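PDB 3FTB: histidinol-phosphate aminotransferase from Clostridium acetobutylicum, which probably transfers amino groups with the help of pyridoxal 5'-phosphate, acting as the histidinol-phosphate aminotransferase of histidine biosynthesis. Local coordinates for residues L38-P41 / K42-N46; C302-E305 / N306-G309; D314-K318 / E319-I323; A340-D343 / E344-T348. All blocks are in the same frame, centred on the assembly; numbering follows the deposited sequence.

Contact 1: residues L38-P41 / K42-N46; sequences LGIP and KSFLN
Ile40 meets Phe44 and Leu45 at the entrance to helix 42-45, a single weakly bonded turn in the N-terminal part of a class I and II aminotransferase. The branch that does the touching is the CG2 methyl of Ile40. It reaches the base of the aromatic side chain, 4.0 Å from Phe44 CB, and approaches the ring obliquely. The end of Leu45 comes in beside it, with CD1 4.1 Å from Ile40 CG2. Phe44 has CG anti to its backbone N (chi1 179°), which sends the far end of the ring onward to Met253 and Ala254 of helix 249-257, its near end still beside Ile40 CG2. Leu55 of the second subunit packs on both Ile40 and Phe44, so large apolar side chains suit places that also meet the dimer partner. Pro41, whose ring restricts phi to a value compatible with entering the turn, lies against Tyr264. Its CB is 3.8 Å from Ser43 OG, and that small hydroxyl is turned to a hydrogen bond with Asp261. The carbonyl oxygen of Pro41 has two neighbours. Leu45 CD1 rests 3.3 Å from Pro41 O, while Phe44 N donates a hydrogen bond to this same Pro41 O over 3.0 Å; the bond is nearly straight, 167° at the hydrogen, yet the nitrogen stands well above the carbonyl plane.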
loop_
_atom_site.group_PDB
_atom_site.type_symbol
_atom_site.label_atom_id
_atom_site.label_comp_id
_atom_site.label_asym_id
_atom_site.label_seq_id
_atom_site.Cartn_x
_atom_site.Cartn_y
_atom_site.Cartn_z
ATOM N N LEU A 38 -22.598 7.295 -9.230
ATOM C CA LEU A 38 -23.476 6.133 -9.163
ATOM C C LEU A 38 -23.052 5.140 -8.085
ATOM O O LEU A 38 -23.541 4.009 -8.042
ATOM C CB LEU A 38 -23.561 5.461 -10.531
ATOM C CG LEU A 38 -24.363 6.345 -11.485
ATOM C CD1 LEU A 38 -23.857 6.259 -12.919
ATOM C CD2 LEU A 38 -25.842 5.999 -11.391
ATOM N N GLY A 39 -22.138 5.581 -7.219
ATOM C CA GLY A 39 -21.743 4.840 -6.034
ATOM C C GLY A 39 -20.980 3.545 -6.236
ATOM O O GLY A 39 -20.625 3.176 -7.355
ATOM N N ILE A 40 -20.743 2.857 -5.120
ATOM C CA ILE A 40 -20.008 1.596 -5.067
ATOM C C ILE A 40 -20.758 0.484 -5.794
ATOM O O ILE A 40 -21.961 0.325 -5.600
ATOM C CB ILE A 40 -19.788 1.186 -3.589
ATOM C CG1 ILE A 40 -19.057 2.305 -2.832
ATOM C CG2 ILE A 40 -19.053 -0.148 -3.488
ATOM C CD1 ILE A 40 -19.196 2.233 -1.312
ATOM N N PRO A 41 -20.050 -0.284 -6.640
ATOM C CA PRO A 41 -20.674 -1.401 -7.362
ATOM C C PRO A 41 -21.430 -2.338 -6.427
ATOM O O PRO A 41 -20.946 -2.711 -5.348
ATOM C CB PRO A 41 -19.482 -2.129 -7.988
ATOM C CG PRO A 41 -18.471 -1.068 -8.172
ATOM C CD PRO A 41 -18.631 -0.127 -7.001
ATOM N N LYS A 42 -22.630 -2.715 -6.845
ATOM C CA LYS A 42 -23.471 -3.544 -6.012
ATOM C C LYS A 42 -22.801 -4.891 -5.788
ATOM O O LYS A 42 -23.150 -5.619 -4.862
ATOM C CB LYS A 42 -24.853 -3.690 -6.645
ATOM C CG LYS A 42 -25.623 -2.375 -6.695
ATOM C CD LYS A 42 -27.091 -2.567 -7.062
ATOM C CE LYS A 42 -27.851 -1.238 -7.096
ATOM N NZ LYS A 42 -27.459 -0.399 -8.261
ATOM N N SER A 43 -21.817 -5.207 -6.626
ATOM C CA SER A 43 -21.133 -6.494 -6.557
ATOM C C SER A 43 -20.041 -6.528 -5.483
ATOM O O SER A 43 -19.463 -7.580 -5.199
ATOM C CB SER A 43 -20.544 -6.859 -7.920
ATOM O OG SER A 43 -19.553 -5.929 -8.326
ATOM N N PHE A 44 -19.754 -5.383 -4.885
ATOM C CA PHE A 44 -18.784 -5.353 -3.808
ATOM C C PHE A 44 -19.449 -5.716 -2.488
ATOM O O PHE A 44 -18.881 -6.433 -1.668
ATOM C CB PHE A 44 -18.129 -3.984 -3.689
ATOM C CG PHE A 44 -17.135 -3.909 -2.577
ATOM C CD1 PHE A 44 -17.546 -3.636 -1.277
ATOM C CD2 PHE A 44 -15.793 -4.151 -2.817
ATOM C CE1 PHE A 44 -16.638 -3.586 -0.240
ATOM C CE2 PHE A 44 -14.877 -4.094 -1.787
ATOM C CZ PHE A 44 -15.301 -3.815 -0.494
ATOM N N LEU A 45 -20.651 -5.193 -2.283
ATOM C CA LEU A 45 -21.458 -5.557 -1.133
ATOM C C LEU A 45 -21.676 -7.071 -1.153
ATOM O O LEU A 45 -21.446 -7.762 -0.163
ATOM C CB LEU A 45 -22.810 -4.838 -1.195
ATOM C CG LEU A 45 -22.886 -3.306 -1.182
ATOM C CD1 LEU A 45 -22.013 -2.677 -2.265
ATOM C CD2 LEU A 45 -24.340 -2.849 -1.333
ATOM N N ASN A 46 -22.104 -7.583 -2.303
ATOM C CA ASN A 46 -22.482 -8.989 -2.441
ATOM C C ASN A 46 -21.368 -9.978 -2.095
ATOM O O ASN A 46 -21.642 -11.124 -1.733
ATOM C CB ASN A 46 -23.019 -9.274 -3.851
ATOM C CG ASN A 46 -24.278 -8.476 -4.177
ATOM O OD1 ASN A 46 -24.988 -8.010 -3.282
ATOM N ND2 ASN A 46 -24.557 -8.316 -5.471
#

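Contact 2: residues C302-E305 / N306-G309; sequences CRLE and NISG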
loop_
_atom_site.group_PDB
_atom_site.type_symbol
_atom_site.label_atom_id
_atom_site.label_comp_id
_atom_site.label_asym_id
_atom_site.label_seq_id
_atom_site.Cartn_x
_atom_site.Cartn_y
_atom_site.Cartn_z
ATOM N N CYS A 302 -13.444 24.775 -18.208
ATOM C CA CYS A 302 -14.059 26.014 -18.668
ATOM C C CYS A 302 -13.102 27.216 -18.611
ATOM O O CYS A 302 -12.364 27.403 -17.644
ATOM C CB CYS A 302 -15.354 26.281 -17.883
ATOM S SG CYS A 302 -16.577 24.934 -18.002
ATOM N N ARG A 303 -13.095 27.996 -19.682
ATOM C CA ARG A 303 -12.428 29.298 -19.709
ATOM C C ARG A 303 -13.445 30.355 -19.287
ATOM O O ARG A 303 -14.595 30.309 -19.709
ATOM C CB ARG A 303 -11.933 29.592 -21.119
ATOM C CG ARG A 303 -11.086 30.827 -21.241
ATOM C CD ARG A 303 -9.653 30.549 -20.864
ATOM N NE ARG A 303 -8.855 31.772 -20.866
ATOM C CZ ARG A 303 -8.113 32.185 -21.889
ATOM N NH1 ARG A 303 -7.419 33.312 -21.792
ATOM N NH2 ARG A 303 -8.055 31.470 -23.003
ATOM N N LEU A 304 -13.026 31.302 -18.454
ATOM C CA LEU A 304 -13.943 32.290 -17.874
ATOM C C LEU A 304 -13.689 33.705 -18.392
ATOM O O LEU A 304 -12.755 33.932 -19.168
ATOM C CB LEU A 304 -13.857 32.279 -16.345
ATOM C CG LEU A 304 -14.194 30.984 -15.606
ATOM C CD1 LEU A 304 -14.308 31.259 -14.109
ATOM C CD2 LEU A 304 -15.474 30.368 -16.141
ATOM N N GLU A 305 -14.522 34.647 -17.949
ATOM C CA GLU A 305 -14.508 36.017 -18.464
ATOM C C GLU A 305 -15.187 37.004 -17.508
ATOM O O GLU A 305 -16.344 36.810 -17.124
ATOM C CB GLU A 305 -15.200 36.069 -19.826
ATOM C CG GLU A 305 -15.040 37.388 -20.547
ATOM C CD GLU A 305 -15.992 37.507 -21.713
ATOM O OE1 GLU A 305 -17.078 36.894 -21.644
ATOM O OE2 GLU A 305 -15.659 38.209 -22.693
ATOM N N ASN A 306 -14.470 38.063 -17.137
ATOM C CA ASN A 306 -14.995 39.053 -16.196
ATOM C C ASN A 306 -15.136 38.505 -14.787
ATOM O O ASN A 306 -15.996 38.953 -14.021
ATOM C CB ASN A 306 -16.348 39.588 -16.665
ATOM C CG ASN A 306 -16.230 40.457 -17.888
ATOM O OD1 ASN A 306 -17.162 40.555 -18.685
ATOM N ND2 ASN A 306 -15.074 41.095 -18.050
ATOM N N ILE A 307 -14.286 37.535 -14.459
ATOM C CA ILE A 307 -14.302 36.876 -13.163
ATOM C C ILE A 307 -13.164 35.863 -13.109
ATOM O O ILE A 307 -12.896 35.159 -14.086
ATOM C CB ILE A 307 -15.661 36.175 -12.887
ATOM C CG1 ILE A 307 -15.686 35.569 -11.481
ATOM C CG2 ILE A 307 -15.960 35.127 -13.950
ATOM C CD1 ILE A 307 -17.080 35.234 -11.008
ATOM N N SER A 308 -12.490 35.813 -11.964
ATOM C CA SER A 308 -11.380 34.896 -11.750
ATOM C C SER A 308 -11.851 33.599 -11.109
ATOM O O SER A 308 -12.870 33.571 -10.424
ATOM C CB SER A 308 -10.319 35.552 -10.867
ATOM O OG SER A 308 -10.915 36.167 -9.742
ATOM N N GLY A 309 -11.106 32.523 -11.342
ATOM C CA GLY A 309 -11.417 31.240 -10.744
ATOM C C GLY A 309 -11.385 31.296 -9.227
ATOM O O GLY A 309 -12.082 30.530 -8.553
HETATM O O HOH W 1 -11.169 35.462 -16.952
#
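Leu304 points at Ile307 across the bend that ends strand 299-304. Their nearest side-chain atoms are Leu304 CD1 and Ile307 CG2, 4.2 Å apart, and Leu304 CB lies 3.8 Å from Ile307 O, so the leucine flanks the backbone as well as the methyl. CG1 of Ile307 is anti to its backbone N (chi1 -176°), which sends that longer branch away and keeps CG2 near the bend, 3.6 Å from Glu305 O. The turn itself is made at Asn306, whose phi of 69° is left-handed; asparagine takes this conformation more readily than most residues. No direct hydrogen bond crosses the bend. Instead a water donates weakly to both sides, 3.1 Å from Leu304 O and 3.4 Å from Ile307 O, bridging two carbonyls that could not bond to each other. Further out, Phe288 and Leu312 pack on both Leu304 and Ile307, and Val337 of the adjacent strand touches Leu304, giving the two aliphatic residues an apolar setting. Just past the bend Ser308 holds the N-cap position, its short hydroxyl side chain capping a backbone N of the next helix, and Gly309 lies close beside Leu304. This is the first connection of a split beta-alpha-beta unit: strand 299-304 leads through a capped turn into helix 309-317 and on to strand 321-325, with strand 336-340 lying between the two parallel strands.

Contact 3: residues D314-K318 / E319-I323; sequences DSLLK and EDIVI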
loop_
_atom_site.group_PDB
_atom_site.type_symbol
_atom_site.label_atom_id
_atom_site.label_comp_id
_atom_site.label_asym_id
_atom_site.label_seq_id
_atom_site.Cartn_x
_atom_site.Cartn_y
_atom_site.Cartn_z
ATOM N N ASP A 314 -14.315 31.366 -4.521
ATOM C CA ASP A 314 -14.657 31.953 -3.222
ATOM C C ASP A 314 -16.135 32.292 -3.103
ATOM O O ASP A 314 -16.681 32.352 -2.004
ATOM C CB ASP A 314 -13.813 33.196 -2.949
ATOM C CG ASP A 314 -12.428 32.855 -2.432
ATOM O OD1 ASP A 314 -12.286 31.820 -1.745
ATOM O OD2 ASP A 314 -11.484 33.633 -2.701
ATOM N N SER A 315 -16.779 32.525 -4.241
ATOM C CA SER A 315 -18.225 32.720 -4.276
ATOM C C SER A 315 -18.968 31.408 -4.005
ATOM O O SER A 315 -19.781 31.316 -3.083
ATOM C CB SER A 315 -18.661 33.310 -5.621
ATOM O OG SER A 315 -18.598 34.727 -5.614
ATOM N N LEU A 316 -18.683 30.395 -4.817
ATOM C CA LEU A 316 -19.321 29.088 -4.671
ATOM C C LEU A 316 -19.037 28.427 -3.321
ATOM O O LEU A 316 -19.865 27.673 -2.802
ATOM C CB LEU A 316 -18.888 28.158 -5.806
ATOM C CG LEU A 316 -19.271 28.644 -7.202
ATOM C CD1 LEU A 316 -18.785 27.677 -8.269
ATOM C CD2 LEU A 316 -20.773 28.818 -7.282
ATOM N N LEU A 317 -17.861 28.687 -2.757
ATOM C CA LEU A 317 -17.525 28.086 -1.478
ATOM C C LEU A 317 -18.573 28.536 -0.468
ATOM O O LEU A 317 -19.022 27.752 0.371
ATOM C CB LEU A 317 -16.130 28.515 -1.033
ATOM C CG LEU A 317 -15.184 27.416 -0.561
ATOM C CD1 LEU A 317 -14.047 28.025 0.252
ATOM C CD2 LEU A 317 -15.943 26.378 0.251
ATOM N N LYS A 318 -18.960 29.808 -0.567
ATOM C CA LYS A 318 -20.007 30.385 0.267
ATOM C C LYS A 318 -21.260 29.511 0.291
ATOM O O LYS A 318 -21.998 29.494 1.274
ATOM C CB LYS A 318 -20.372 31.772 -0.253
ATOM C CG LYS A 318 -19.256 32.807 -0.148
ATOM C CD LYS A 318 -19.823 34.220 -0.274
ATOM C CE LYS A 318 -20.948 34.440 0.737
ATOM N NZ LYS A 318 -21.786 35.646 0.470
ATOM N N GLU A 319 -21.481 28.785 -0.801
ATOM C CA GLU A 319 -22.675 27.963 -0.993
ATOM C C GLU A 319 -22.367 26.487 -0.786
ATOM O O GLU A 319 -23.145 25.620 -1.184
ATOM C CB GLU A 319 -23.212 28.149 -2.415
ATOM C CG GLU A 319 -23.351 29.590 -2.838
ATOM C CD GLU A 319 -24.588 30.231 -2.255
ATOM O OE1 GLU A 319 -24.457 31.054 -1.323
ATOM O OE2 GLU A 319 -25.697 29.893 -2.722
ATOM N N ASP A 320 -21.224 26.200 -0.174
ATOM C CA ASP A 320 -20.788 24.815 0.031
ATOM C C ASP A 320 -20.655 24.090 -1.296
ATOM O O ASP A 320 -21.027 22.925 -1.424
ATOM C CB ASP A 320 -21.735 24.044 0.959
ATOM C CG ASP A 320 -21.797 24.639 2.349
ATOM O OD1 ASP A 320 -20.934 25.484 2.678
ATOM O OD2 ASP A 320 -22.713 24.263 3.109
ATOM N N ILE A 321 -20.134 24.799 -2.285
ATOM C CA ILE A 321 -19.767 24.174 -3.542
ATOM C C ILE A 321 -18.284 24.433 -3.818
ATOM O O ILE A 321 -17.817 25.579 -3.789
ATOM C CB ILE A 321 -20.667 24.659 -4.698
ATOM C CG1 ILE A 321 -22.086 24.113 -4.505
ATOM C CG2 ILE A 321 -20.105 24.217 -6.047
ATOM C CD1 ILE A 321 -23.133 24.741 -5.414
ATOM N N VAL A 322 -17.541 23.359 -4.057
ATOM C CA VAL A 322 -16.120 23.480 -4.324
ATOM C C VAL A 322 -15.877 23.264 -5.807
ATOM O O VAL A 322 -16.446 22.350 -6.395
ATOM C CB VAL A 322 -15.309 22.445 -3.527
ATOM C CG1 VAL A 322 -13.809 22.725 -3.672
ATOM C CG2 VAL A 322 -15.726 22.462 -2.063
ATOM N N ILE A 323 -15.054 24.115 -6.412
ATOM C CA ILE A 323 -14.574 23.860 -7.771
ATOM C C ILE A 323 -13.057 23.703 -7.776
ATOM O O ILE A 323 -12.400 23.769 -6.732
ATOM C CB ILE A 323 -14.956 24.982 -8.767
ATOM C CG1 ILE A 323 -14.197 26.279 -8.447
ATOM C CG2 ILE A 323 -16.467 25.197 -8.775
ATOM C CD1 ILE A 323 -13.867 27.132 -9.665
HETATM O O HOH W 2 -18.855 27.363 3.264
#
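The flat peptide carbonyl of Leu316 receives one N-H on each face. Glu319 N is 2.8 Å from Leu316 O, and Ile321 N reaches Leu316 O from the opposite face at 2.9 Å; both donors stand out of the carbonyl plane. The neighbouring carbonyl of Leu317 is met from above its plane by Asp320 N, 2.7 Å from Leu317 O. Together the bonds of Ile321 and Asp320 form a Schellman motif that ends helix 309-317. Asp320 has the positive phi (59°) that reverses the chain; glycine is commonest there, but aspartate, like asparagine, tolerates it better than most residues. One water donates both to Asp320 OD1 and to Leu317 O, each over 2.9 Å. On the apolar side, Leu316 and Ile321 come together at their bases, CB to CB 4.1 Å, while the outer part of Leu316 crosses Ile323 at about a right angle. There Leu316 CD1 lies 3.4 Å from Ile323 CG2, tighter than usual for carbons. These aliphatic residues suit the place because they look inward: Ala353 of helix 344-359 packs on both Leu316 and Ile321, and Val337 and Phe339 of the next strand pack on Ile323. The chemistry implies a division of labour: Leu316 O and Leu317 O are bonded by backbone N-H groups, the latter also by a water, while leucine and isoleucine seal the turn against the sheet and C-terminal helix.

Contact 4: residues A340-D343 / E344-T348; sequences AIKD and EKKNT
Asp343, at the N-cap of helix 344-359, turns its side chain back over the first helical turn toward Lys346. From CB, at the very start of the helix, CG lies between the backbone N and the carbonyl carbon (chi1 53°), a torsion that brings the carboxylate near the first turn. From there the two oxygens part company. OD1 accepts from a water at 3.0 Å, and that water in turn accepts a hydrogen bond from Lys345 N, so one N-H of the first turn is reached through a solvent molecule. OD2 forms a salt bridge with Lys346 NZ over 3.1 Å, met on its syn side and only 19° out of the carboxylate plane. The lysine stem crosses that of Lys342 at a slant, Lys342 CD lying 3.9 Å from Lys346 CD; the ammonium of Lys342 goes elsewhere, to a cation-pi contact with Tyr31. The backbone of Asp343 starts the regular pattern, Asn347 N donating to Asp343 O over 3.0 Å. Asn347 then reaches back to the preceding loop: its OD1 accepts from Lys342 N at 3.2 Å and is also hydrogen-bonded to the Tyr31 hydroxyl, and its ND2 donates to Glu275. An amide suits this buried place because it can accept and donate at once. An acidic residue is probably favoured near the positive end of the helix dipole, and the arrangement is that of an N-cap aspartate reaching the first turn through a water, where strand 336-340 hands the chain to the C-terminal helix.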
loop_
_atom_site.group_PDB
_atom_site.type_symbol
_atom_site.label_atom_id
_atom_site.label_comp_id
_atom_site.label_asym_id
_atom_site.label_seq_id
_atom_site.Cartn_x
_atom_site.Cartn_y
_atom_site.Cartn_z
ATOM N N ALA A 340 -16.428 18.991 -11.956
ATOM C CA ALA A 340 -16.774 17.583 -12.087
ATOM C C ALA A 340 -18.123 17.463 -12.784
ATOM O O ALA A 340 -18.896 18.412 -12.823
ATOM C CB ALA A 340 -16.809 16.903 -10.727
ATOM N N ILE A 341 -18.388 16.298 -13.356
ATOM C CA ILE A 341 -19.689 16.011 -13.937
ATOM C C ILE A 341 -20.275 14.855 -13.144
ATOM O O ILE A 341 -19.741 13.748 -13.177
ATOM C CB ILE A 341 -19.587 15.663 -15.452
ATOM C CG1 ILE A 341 -18.986 16.843 -16.218
ATOM C CG2 ILE A 341 -20.958 15.300 -16.030
ATOM C CD1 ILE A 341 -18.942 16.648 -17.709
ATOM N N LYS A 342 -21.343 15.137 -12.401
ATOM C CA LYS A 342 -21.991 14.148 -11.551
ATOM C C LYS A 342 -23.331 13.771 -12.143
ATOM O O LYS A 342 -23.529 13.853 -13.354
ATOM C CB LYS A 342 -22.196 14.718 -10.147
ATOM C CG LYS A 342 -20.928 15.297 -9.563
ATOM C CD LYS A 342 -21.166 15.978 -8.237
ATOM C CE LYS A 342 -19.847 16.392 -7.607
ATOM N NZ LYS A 342 -19.087 15.216 -7.112
ATOM N N ASP A 343 -24.253 13.366 -11.274
ATOM C CA ASP A 343 -25.624 13.073 -11.670
ATOM C C ASP A 343 -26.439 14.364 -11.894
ATOM O O ASP A 343 -26.128 15.422 -11.341
ATOM C CB ASP A 343 -26.288 12.206 -10.606
ATOM C CG ASP A 343 -26.180 12.808 -9.213
ATOM O OD1 ASP A 343 -27.207 13.284 -8.689
ATOM O OD2 ASP A 343 -25.071 12.811 -8.639
ATOM N N GLU A 344 -27.481 14.257 -12.712
ATOM C CA GLU A 344 -28.321 15.392 -13.092
ATOM C C GLU A 344 -28.781 16.270 -11.916
ATOM O O GLU A 344 -28.788 17.500 -12.008
ATOM C CB GLU A 344 -29.522 14.886 -13.908
ATOM C CG GLU A 344 -30.385 15.982 -14.550
ATOM C CD GLU A 344 -30.966 15.566 -15.905
ATOM O OE1 GLU A 344 -30.569 14.503 -16.429
ATOM O OE2 GLU A 344 -31.811 16.301 -16.459
ATOM N N LYS A 345 -29.163 15.643 -10.812
ATOM C CA LYS A 345 -29.689 16.387 -9.667
ATOM C C LYS A 345 -28.659 17.327 -9.033
ATOM O O LYS A 345 -28.930 18.509 -8.824
ATOM C CB LYS A 345 -30.227 15.426 -8.610
ATOM C CG LYS A 345 -31.220 16.055 -7.646
ATOM C CD LYS A 345 -31.543 15.113 -6.492
ATOM C CE LYS A 345 -32.920 15.391 -5.902
ATOM N NZ LYS A 345 -34.005 14.867 -6.788
ATOM N N LYS A 346 -27.481 16.795 -8.713
ATOM C CA LYS A 346 -26.391 17.618 -8.189
ATOM C C LYS A 346 -25.932 18.672 -9.201
ATOM O O LYS A 346 -25.583 19.799 -8.834
ATOM C CB LYS A 346 -25.200 16.743 -7.764
ATOM C CG LYS A 346 -25.484 15.841 -6.562
ATOM C CD LYS A 346 -24.194 15.361 -5.905
ATOM C CE LYS A 346 -24.458 14.272 -4.887
ATOM N NZ LYS A 346 -25.062 13.083 -5.545
ATOM N N ASN A 347 -25.936 18.288 -10.478
ATOM C CA ASN A 347 -25.511 19.149 -11.573
ATOM C C ASN A 347 -26.436 20.352 -11.782
ATOM O O ASN A 347 -25.980 21.472 -12.017
ATOM C CB ASN A 347 -25.409 18.329 -12.865
ATOM C CG ASN A 347 -24.090 17.579 -12.983
ATOM O OD1 ASN A 347 -23.227 17.662 -12.100
ATOM N ND2 ASN A 347 -23.923 16.853 -14.081
ATOM N N THR A 348 -27.740 20.115 -11.712
ATOM C CA THR A 348 -28.694 21.199 -11.871
ATOM C C THR A 348 -28.561 22.162 -10.693
ATOM O O THR A 348 -28.642 23.376 -10.852
ATOM C CB THR A 348 -30.131 20.668 -11.974
ATOM O OG1 THR A 348 -30.263 19.867 -13.159
ATOM C CG2 THR A 348 -31.126 21.823 -12.027
HETATM O O HOH W 3 -29.739 12.712 -10.212
#

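Following the chain from the N terminus, the four contacts come in series; each closes a tight local turn, and none nests in or crosses another. Contact 1 starts helix 42-45 next to the second subunit. Contacts 2 and 3 lie at the two ends of helix 309-317, joining it to strands 299-304 and 321-325 of one sheet, and they touch where Gly309 O is 4.0 Å from Ile323 CD1. Contact 4 then leads from strand 336-340 of that sheet into helix 344-359, which packs on contact 3. Contacts 1 and 4, about 6 Å apart at their nearest atoms, are linked by Trp271 of helix 262-285, which touches Leu38 and bonds to Lys342 O.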